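Local coordinates for glycine betaine/carnitine/choline ABC transporter (Staphylococcus aureus subsp. aureus Mu50, PDB 3O66), which probably binds glycine betaine, carnitine or choline as the extracytoplasmic substrate-binding component of an ABC importer for these quaternary-amine osmolytes, at residues A[105-110]-A[239-244]; A[101-106]-A[230-235]. One frame throughout, in Å; residues are numbered along the deposited sequence.

Contact 1 of 2, residues A[105-110]-A[239-244]; sequences TFFDSY and TTINKL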
ATOM      1  N   THR A 105       5.699  16.608  -5.325  1.00 24.10           N
ATOM      2  CA  THR A 105       4.302  16.336  -5.553  1.00 23.64           C
ATOM      3  C   THR A 105       4.006  14.926  -5.055  1.00 23.40           C
ATOM      4  O   THR A 105       4.554  13.923  -5.582  1.00 23.44           O
ATOM      5  CB  THR A 105       3.955  16.494  -7.033  1.00 23.90           C
ATOM      6  OG1 THR A 105       4.079  17.880  -7.391  1.00 23.36           O
ATOM      7  CG2 THR A 105       2.523  15.994  -7.334  1.00 22.65           C
ATOM      8  N   PHE A 106       3.161  14.849  -4.036  1.00 21.98           N
ATOM      9  CA  PHE A 106       2.642  13.553  -3.578  1.00 22.38           C
ATOM     10  C   PHE A 106       1.327  13.398  -4.351  1.00 22.89           C
ATOM     11  O   PHE A 106       0.379  14.122  -4.073  1.00 24.01           O
ATOM     12  CB  PHE A 106       2.448  13.579  -2.035  1.00 22.40           C
ATOM     13  CG  PHE A 106       2.258  12.222  -1.395  1.00 22.18           C
ATOM     14  CD1 PHE A 106       3.248  11.692  -0.561  1.00 23.29           C
ATOM     15  CD2 PHE A 106       1.076  11.496  -1.589  1.00 22.20           C
ATOM     16  CE1 PHE A 106       3.085  10.440   0.055  1.00 24.19           C
ATOM     17  CE2 PHE A 106       0.884  10.261  -0.963  1.00 21.86           C
ATOM     18  CZ  PHE A 106       1.904   9.733  -0.140  1.00 24.11           C
ATOM     19  N   PHE A 107       1.284  12.477  -5.331  1.00 22.44           N
ATOM     20  CA  PHE A 107       0.131  12.389  -6.260  1.00 22.10           C
ATOM     21  C   PHE A 107      -1.126  11.911  -5.567  1.00 22.13           C
ATOM     22  O   PHE A 107      -1.074  11.349  -4.455  1.00 22.34           O
ATOM     23  CB  PHE A 107       0.454  11.500  -7.467  1.00 22.40           C
ATOM     24  CG  PHE A 107       1.365  12.168  -8.469  1.00 21.82           C
ATOM     25  CD1 PHE A 107       0.835  12.741  -9.631  1.00 22.52           C
ATOM     26  CD2 PHE A 107       2.736  12.257  -8.227  1.00 22.41           C
ATOM     27  CE1 PHE A 107       1.665  13.375 -10.555  1.00 23.33           C
ATOM     28  CE2 PHE A 107       3.587  12.896  -9.138  1.00 22.54           C
ATOM     29  CZ  PHE A 107       3.055  13.445 -10.302  1.00 24.13           C
ATOM     30  N   ASP A 108      -2.265  12.196  -6.191  1.00 23.23           N
ATOM     31  CA  ASP A 108      -3.517  11.536  -5.812  1.00 24.19           C
ATOM     32  C   ASP A 108      -3.291  10.016  -5.861  1.00 23.44           C
ATOM     33  O   ASP A 108      -2.460   9.543  -6.614  1.00 22.69           O
ATOM     34  CB  ASP A 108      -4.658  11.925  -6.739  1.00 24.79           C
ATOM     35  CG  ASP A 108      -5.175  13.350  -6.489  1.00 28.30           C
ATOM     36  OD1 ASP A 108      -4.799  13.998  -5.490  1.00 28.43           O
ATOM     37  OD2 ASP A 108      -5.978  13.818  -7.314  1.00 31.85           O
ATOM     38  N   SER A 109      -4.038   9.267  -5.055  1.00 23.36           N
ATOM     39  CA  SER A 109      -3.794   7.847  -4.913  1.00 22.32           C
ATOM     40  C   SER A 109      -4.002   7.023  -6.155  1.00 21.87           C
ATOM     41  O   SER A 109      -4.890   7.310  -6.997  1.00 22.73           O
ATOM     42  CB  SER A 109      -4.631   7.271  -3.756  1.00 22.92           C
ATOM     43  OG  SER A 109      -4.440   5.857  -3.623  1.00 22.09           O
ATOM     44  N   TYR A 110      -3.167   6.005  -6.285  1.00 21.26           N
ATOM     45  CA  TYR A 110      -3.405   4.932  -7.266  1.00 20.48           C
ATOM     46  C   TYR A 110      -4.817   4.315  -7.176  1.00 21.71           C
ATOM     47  O   TYR A 110      -5.335   3.793  -8.166  1.00 21.25           O
ATOM     48  CB  TYR A 110      -2.384   3.830  -7.069  1.00 20.55           C
ATOM     49  CG  TYR A 110      -0.991   4.222  -7.492  1.00 19.07           C
ATOM     50  CD1 TYR A 110      -0.735   4.628  -8.802  1.00 21.16           C
ATOM     51  CD2 TYR A 110       0.071   4.155  -6.580  1.00 19.45           C
ATOM     52  CE1 TYR A 110       0.540   4.968  -9.193  1.00 20.66           C
ATOM     53  CE2 TYR A 110       1.364   4.503  -6.939  1.00 19.85           C
ATOM     54  CZ  TYR A 110       1.588   4.911  -8.248  1.00 21.41           C
ATOM     55  OH  TYR A 110       2.852   5.238  -8.618  1.00 21.55           O
ATOM     56  N   THR A 239       1.574  14.542 -16.325  1.00 25.80           N
ATOM     57  CA  THR A 239       0.448  13.960 -17.067  1.00 25.95           C
ATOM     58  C   THR A 239       0.578  12.441 -17.137  1.00 24.54           C
ATOM     59  O   THR A 239      -0.404  11.715 -16.911  1.00 23.95           O
ATOM     60  CB  THR A 239       0.398  14.529 -18.486  1.00 26.80           C
ATOM     61  OG1 THR A 239       0.204  15.943 -18.406  1.00 29.88           O
ATOM     62  CG2 THR A 239      -0.731  13.920 -19.280  1.00 27.56           C
ATOM     63  N   THR A 240       1.787  11.973 -17.452  1.00 24.01           N
ATOM     64  CA  THR A 240       2.078  10.526 -17.453  1.00 24.19           C
ATOM     65  C   THR A 240       1.751   9.849 -16.119  1.00 24.03           C
ATOM     66  O   THR A 240       0.953   8.889 -16.055  1.00 23.92           O
ATOM     67  CB  THR A 240       3.528  10.260 -17.899  1.00 24.90           C
ATOM     68  OG1 THR A 240       3.669  10.670 -19.274  1.00 25.33           O
ATOM     69  CG2 THR A 240       3.852   8.791 -17.805  1.00 24.11           C
ATOM     70  N   ILE A 241       2.347  10.341 -15.036  1.00 24.23           N
ATOM     71  CA  ILE A 241       2.112   9.746 -13.720  1.00 23.89           C
ATOM     72  C   ILE A 241       0.618   9.774 -13.367  1.00 23.97           C
ATOM     73  O   ILE A 241       0.078   8.768 -12.906  1.00 24.05           O
ATOM     74  CB  ILE A 241       2.990  10.403 -12.645  1.00 24.86           C
ATOM     75  CG1 ILE A 241       4.491  10.155 -12.958  1.00 25.60           C
ATOM     76  CG2 ILE A 241       2.590   9.911 -11.224  1.00 22.84           C
ATOM     77  CD1 ILE A 241       5.479  11.172 -12.291  1.00 25.59           C
ATOM     78  N   ASN A 242      -0.051  10.898 -13.613  1.00 23.56           N
ATOM     79  CA  ASN A 242      -1.493  11.003 -13.353  1.00 24.34           C
ATOM     80  C   ASN A 242      -2.360  10.027 -14.135  1.00 23.34           C
ATOM     81  O   ASN A 242      -3.499   9.809 -13.766  1.00 23.64           O
ATOM     82  CB  ASN A 242      -1.990  12.435 -13.552  1.00 25.78           C
ATOM     83  CG  ASN A 242      -1.830  13.295 -12.289  1.00 27.67           C
ATOM     84  OD1 ASN A 242      -1.397  14.450 -12.372  1.00 32.80           O
ATOM     85  ND2 ASN A 242      -2.177  12.735 -11.119  1.00 26.67           N
ATOM     86  N   LYS A 243      -1.831   9.417 -15.190  1.00 22.67           N
ATOM     87  CA  LYS A 243      -2.600   8.410 -15.909  1.00 23.45           C
ATOM     88  C   LYS A 243      -2.943   7.237 -14.984  1.00 23.25           C
ATOM     89  O   LYS A 243      -3.936   6.566 -15.199  1.00 22.35           O
ATOM     90  CB  LYS A 243      -1.804   7.855 -17.082  1.00 23.96           C
ATOM     91  CG  LYS A 243      -1.815   8.636 -18.367  1.00 24.15           C
ATOM     92  CD  LYS A 243      -0.899   7.820 -19.325  1.00 26.46           C
ATOM     93  CE  LYS A 243      -1.339   7.937 -20.738  1.00 30.06           C
ATOM     94  NZ  LYS A 243      -0.604   7.027 -21.639  1.00 30.98           N
ATOM     95  N   LEU A 244      -2.106   6.989 -13.964  1.00 22.90           N
ATOM     96  CA  LEU A 244      -2.330   5.856 -13.070  1.00 23.03           C
ATOM     97  C   LEU A 244      -3.227   6.185 -11.879  1.00 22.97           C
ATOM     98  O   LEU A 244      -3.581   5.289 -11.130  1.00 22.60           O
ATOM     99  CB  LEU A 244      -0.988   5.272 -12.586  1.00 23.02           C
ATOM    100  CG  LEU A 244      -0.108   4.641 -13.713  1.00 23.07           C
ATOM    101  CD1 LEU A 244       1.171   4.044 -13.138  1.00 23.58           C
ATOM    102  CD2 LEU A 244      -0.854   3.569 -14.447  1.00 24.27           C
TER
HETATM  103  O   HOH W   1      -2.512  13.758  -8.551  1.00 25.14           O
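Two first torsions bring Phe107 and Ile241 together: the phenyl carbon CG of Phe107 stands anti to its carbonyl carbon, and Ile241 CG1 lies beside the backbone N (chi1 -63°), which leaves the methyl CG2 anti to that N and facing the ring. Ile241 CG2 sits almost exactly on the ring normal, 3.5 Å from the centroid of Phe107 and only 4° off it, a CH-pi contact centred on the face. Thr105 CG2 lies over the opposite face of the same ring, 3.7 Å above its plane, so the phenyl group is held between two methyls, one from its own segment and one from helix 236-242.

Asn242 comes to the ring edge instead, its ND2 3.4 Å from Phe107 CD1, with the amide plane turned 68° from the ring. ND2 also donates to a water at 2.8 Å, and that water accepts the backbone N-H of Asp108 over the same distance, joining Asn242 to the backbone of Asp108 through one solvent molecule; the strongest polar partner of the amide is Thr245, just after the segment.

Farther along, the edge of the Tyr110 ring meets Leu244, CE1 lying 3.7 Å from Leu244 CB, while the phenol OH hydrogen-bonds Gly67 O and the ring reaches Ile24 and Leu28 of helix 19-35. Ile241 also rests on Ala224 of strand 222-227, so helix 236-242 packs beside the sheet of one lobe, as expected of a periplasmic-binding-protein fold, with Phe107 and Tyr110 contributing to the same packing.

Contact 2 of 2, residues A[101-106]-A[230-235]; sequences KFDQTF and LLRQHP
Asp103, just past the end of helix 87-102, meets Arg232 in a salt bridge that spans the contact. Its positive phi turns the chain from the helix into strand 104-106, and its CG stands anti to the backbone N (chi1 -172°), which carries the carboxylate out to meet the guanidinium, the two side chains coming from opposite directions. The guanidinium presents its end, NH1 and NH2, and each nitrogen takes one oxygen. Arg232 NH2 donates to Asp103 OD2 at 2.8 Å with an N-H...O angle of 170°; Arg232 NH1 reaches Asp103 OD1 at the longer distance of 3.2 Å, yet just as straight. Both oxygens use their syn lone pairs, and the two planar groups are nearly coplanar, 5° apart, which gives a flat, two-pronged ion pair. Two such hydrogen bonds would fix the rotation of both groups. The bend at chi3 of Arg232 brings the guanidinium round to this position, and Asp103 OD1 has a further, weak bond from Asn228 ND2.

Two residues on, Thr105 supplies the apolar part of the contact. Its CB lies 3.9 Å and its OG1 3.7 Å from Leu231 CD1, the two side chains crossing at about a right angle. The hydroxyl finds its polar partner in Asn228 OD1, at the start of the same helix that carries Leu231 and Arg232.

Strand 104-106 is an edge strand of its five-stranded sheet and runs antiparallel to strand 222-227, pairing through Thr105 and Ala226; Asp103 also bonds Asn228 through the backbone. Helix 228-233 follows strand 222-227 directly, and the contact therefore ties it back to the junction between helix 87-102 and the edge strand.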
ATOM      1  N   LYS A 101       7.440  21.525   2.342  1.00 28.06           N
ATOM      2  CA  LYS A 101       8.666  21.114   3.028  1.00 29.32           C
ATOM      3  C   LYS A 101       9.732  20.585   2.090  1.00 28.18           C
ATOM      4  O   LYS A 101      10.911  20.785   2.341  1.00 28.62           O
ATOM      5  CB  LYS A 101       8.369  20.070   4.111  1.00 28.79           C
ATOM      6  CG  LYS A 101       7.636  20.652   5.304  1.00 32.86           C
ATOM      7  CD  LYS A 101       7.713  19.707   6.517  1.00 36.38           C
ATOM      8  CE  LYS A 101       7.120  20.376   7.751  1.00 39.64           C
ATOM      9  NZ  LYS A 101       6.888  19.413   8.874  1.00 42.16           N
ATOM     10  N   PHE A 102       9.321  19.896   1.025  1.00 27.21           N
ATOM     11  CA  PHE A 102      10.269  19.141   0.198  1.00 27.13           C
ATOM     12  C   PHE A 102      10.223  19.460  -1.293  1.00 27.18           C
ATOM     13  O   PHE A 102      10.947  18.810  -2.081  1.00 27.15           O
ATOM     14  CB  PHE A 102       9.976  17.633   0.335  1.00 26.71           C
ATOM     15  CG  PHE A 102       9.912  17.133   1.757  1.00 28.36           C
ATOM     16  CD1 PHE A 102      10.943  17.398   2.653  1.00 29.03           C
ATOM     17  CD2 PHE A 102       8.841  16.339   2.170  1.00 28.43           C
ATOM     18  CE1 PHE A 102      10.894  16.909   3.974  1.00 31.76           C
ATOM     19  CE2 PHE A 102       8.781  15.834   3.454  1.00 28.65           C
ATOM     20  CZ  PHE A 102       9.812  16.122   4.368  1.00 29.99           C
ATOM     21  N   ASP A 103       9.362  20.402  -1.698  1.00 26.65           N
ATOM     22  CA  ASP A 103       9.221  20.745  -3.120  1.00 27.07           C
ATOM     23  C   ASP A 103       8.939  19.491  -3.969  1.00 25.52           C
ATOM     24  O   ASP A 103       9.593  19.244  -5.010  1.00 25.83           O
ATOM     25  CB  ASP A 103      10.474  21.478  -3.638  1.00 28.17           C
ATOM     26  CG  ASP A 103      10.287  22.023  -5.048  1.00 28.83           C
ATOM     27  OD1 ASP A 103       9.148  22.455  -5.367  1.00 30.08           O
ATOM     28  OD2 ASP A 103      11.283  22.032  -5.820  1.00 27.16           O
ATOM     29  N   GLN A 104       7.992  18.686  -3.484  1.00 24.16           N
ATOM     30  CA  GLN A 104       7.621  17.429  -4.147  1.00 23.26           C
ATOM     31  C   GLN A 104       6.112  17.332  -4.290  1.00 23.67           C
ATOM     32  O   GLN A 104       5.347  17.864  -3.472  1.00 24.51           O
ATOM     33  CB  GLN A 104       8.123  16.216  -3.374  1.00 21.50           C
ATOM     34  CG  GLN A 104       9.662  16.088  -3.320  1.00 23.73           C
ATOM     35  CD  GLN A 104      10.136  15.006  -2.350  1.00 24.15           C
ATOM     36  OE1 GLN A 104       9.342  14.196  -1.865  1.00 23.93           O
ATOM     37  NE2 GLN A 104      11.436  15.011  -2.047  1.00 25.58           N
ATOM     38  N   THR A 105       5.699  16.608  -5.325  1.00 24.10           N
ATOM     39  CA  THR A 105       4.302  16.336  -5.553  1.00 23.64           C
ATOM     40  C   THR A 105       4.006  14.926  -5.055  1.00 23.40           C
ATOM     41  O   THR A 105       4.554  13.923  -5.582  1.00 23.44           O
ATOM     42  CB  THR A 105       3.955  16.494  -7.033  1.00 23.90           C
ATOM     43  OG1 THR A 105       4.079  17.880  -7.391  1.00 23.36           O
ATOM     44  CG2 THR A 105       2.523  15.994  -7.334  1.00 22.65           C
ATOM     45  N   PHE A 106       3.161  14.849  -4.036  1.00 21.98           N
ATOM     46  CA  PHE A 106       2.642  13.553  -3.578  1.00 22.38           C
ATOM     47  C   PHE A 106       1.327  13.398  -4.351  1.00 22.89           C
ATOM     48  O   PHE A 106       0.379  14.122  -4.073  1.00 24.01           O
ATOM     49  CB  PHE A 106       2.448  13.579  -2.035  1.00 22.40           C
ATOM     50  CG  PHE A 106       2.258  12.222  -1.395  1.00 22.18           C
ATOM     51  CD1 PHE A 106       3.248  11.692  -0.561  1.00 23.29           C
ATOM     52  CD2 PHE A 106       1.076  11.496  -1.589  1.00 22.20           C
ATOM     53  CE1 PHE A 106       3.085  10.440   0.055  1.00 24.19           C
ATOM     54  CE2 PHE A 106       0.884  10.261  -0.963  1.00 21.86           C
ATOM     55  CZ  PHE A 106       1.904   9.733  -0.140  1.00 24.11           C
ATOM     56  N   LEU A 230      12.069  17.733 -11.126  1.00 27.01           N
ATOM     57  CA  LEU A 230      11.881  16.853 -12.290  1.00 26.71           C
ATOM     58  C   LEU A 230      10.649  17.265 -13.097  1.00 27.06           C
ATOM     59  O   LEU A 230      10.680  17.315 -14.358  1.00 28.17           O
ATOM     60  CB  LEU A 230      11.751  15.374 -11.860  1.00 25.71           C
ATOM     61  CG  LEU A 230      11.289  14.421 -12.970  1.00 24.58           C
ATOM     62  CD1 LEU A 230      12.345  14.311 -14.087  1.00 23.36           C
ATOM     63  CD2 LEU A 230      10.967  13.050 -12.397  1.00 25.24           C
ATOM     64  N   LEU A 231       9.555  17.546 -12.385  1.00 26.09           N
ATOM     65  CA  LEU A 231       8.305  17.936 -13.032  1.00 26.77           C
ATOM     66  C   LEU A 231       8.421  19.297 -13.734  1.00 29.18           C
ATOM     67  O   LEU A 231       7.731  19.554 -14.725  1.00 29.90           O
ATOM     68  CB  LEU A 231       7.149  17.924 -12.024  1.00 26.03           C
ATOM     69  CG  LEU A 231       6.820  16.556 -11.384  1.00 25.47           C
ATOM     70  CD1 LEU A 231       5.540  16.681 -10.574  1.00 27.06           C
ATOM     71  CD2 LEU A 231       6.672  15.423 -12.411  1.00 25.35           C
ATOM     72  N   ARG A 232       9.292  20.168 -13.230  1.00 31.01           N
ATOM     73  CA  ARG A 232       9.542  21.436 -13.928  1.00 32.92           C
ATOM     74  C   ARG A 232      10.373  21.250 -15.190  1.00 34.51           C
ATOM     75  O   ARG A 232      10.119  21.894 -16.217  1.00 35.23           O
ATOM     76  CB  ARG A 232      10.149  22.484 -12.983  1.00 33.92           C
ATOM     77  CG  ARG A 232       9.109  23.053 -12.021  1.00 33.87           C
ATOM     78  CD  ARG A 232       9.638  24.176 -11.147  1.00 35.08           C
ATOM     79  NE  ARG A 232      10.740  23.733 -10.298  1.00 35.77           N
ATOM     80  CZ  ARG A 232      10.627  23.365  -9.023  1.00 34.23           C
ATOM     81  NH1 ARG A 232       9.461  23.391  -8.398  1.00 32.97           N
ATOM     82  NH2 ARG A 232      11.705  22.975  -8.371  1.00 34.44           N
ATOM     83  N   GLN A 233      11.346  20.350 -15.118  1.00 35.18           N
ATOM     84  CA  GLN A 233      12.172  20.023 -16.261  1.00 36.97           C
ATOM     85  C   GLN A 233      11.377  19.298 -17.368  1.00 36.05           C
ATOM     86  O   GLN A 233      11.589  19.576 -18.548  1.00 35.95           O
ATOM     87  CB  GLN A 233      13.373  19.186 -15.807  1.00 37.70           C
ATOM     88  CG  GLN A 233      14.293  18.782 -16.935  1.00 42.71           C
ATOM     89  CD  GLN A 233      15.685  18.422 -16.441  1.00 48.72           C
ATOM     90  OE1 GLN A 233      15.839  17.672 -15.472  1.00 51.99           O
ATOM     91  NE2 GLN A 233      16.704  18.957 -17.106  1.00 51.69           N
ATOM     92  N   HIS A 234      10.488  18.373 -16.981  1.00 33.96           N
ATOM     93  CA  HIS A 234       9.680  17.606 -17.925  1.00 33.86           C
ATOM     94  C   HIS A 234       8.200  17.611 -17.527  1.00 33.19           C
ATOM     95  O   HIS A 234       7.716  16.612 -16.975  1.00 31.22           O
ATOM     96  CB  HIS A 234      10.162  16.148 -17.978  1.00 33.91           C
ATOM     97  CG  HIS A 234      11.594  16.002 -18.371  1.00 35.51           C
ATOM     98  ND1 HIS A 234      12.020  16.136 -19.674  1.00 37.78           N
ATOM     99  CD2 HIS A 234      12.699  15.734 -17.636  1.00 36.67           C
ATOM    100  CE1 HIS A 234      13.333  15.978 -19.723  1.00 38.30           C
ATOM    101  NE2 HIS A 234      13.768  15.736 -18.499  1.00 37.28           N
ATOM    102  N   PRO A 235       7.479  18.722 -17.804  1.00 34.07           N
ATOM    103  CA  PRO A 235       6.067  18.843 -17.409  1.00 34.18           C
ATOM    104  C   PRO A 235       5.181  17.672 -17.832  1.00 33.00           C
ATOM    105  O   PRO A 235       4.196  17.391 -17.148  1.00 32.86           O
ATOM    106  CB  PRO A 235       5.600  20.115 -18.126  1.00 35.77           C
ATOM    107  CG  PRO A 235       6.848  20.919 -18.315  1.00 37.17           C
ATOM    108  CD  PRO A 235       7.957  19.927 -18.520  1.00 35.51           C
TER

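How the contacts relate
Both contacts draw on strand 104-106 and have Thr105 and Phe106 in common; their centres lie 12 Å apart. Thr105 meets Leu231 across contact 2 but in contact 1 only backs the Phe107 ring from within its own segment. The two touch directly where Phe107 CZ comes within 4.1 Å of Leu231 CD1, so the apolar packing is continuous from one to the other. The partner helices, 228-233 and 236-242, are consecutive in the chain. Contact 1 is the more buried, its centre about 15 Å from the centre of the chain, against about 22 Å for the centre of contact 2, which ends in a more peripheral ion pair.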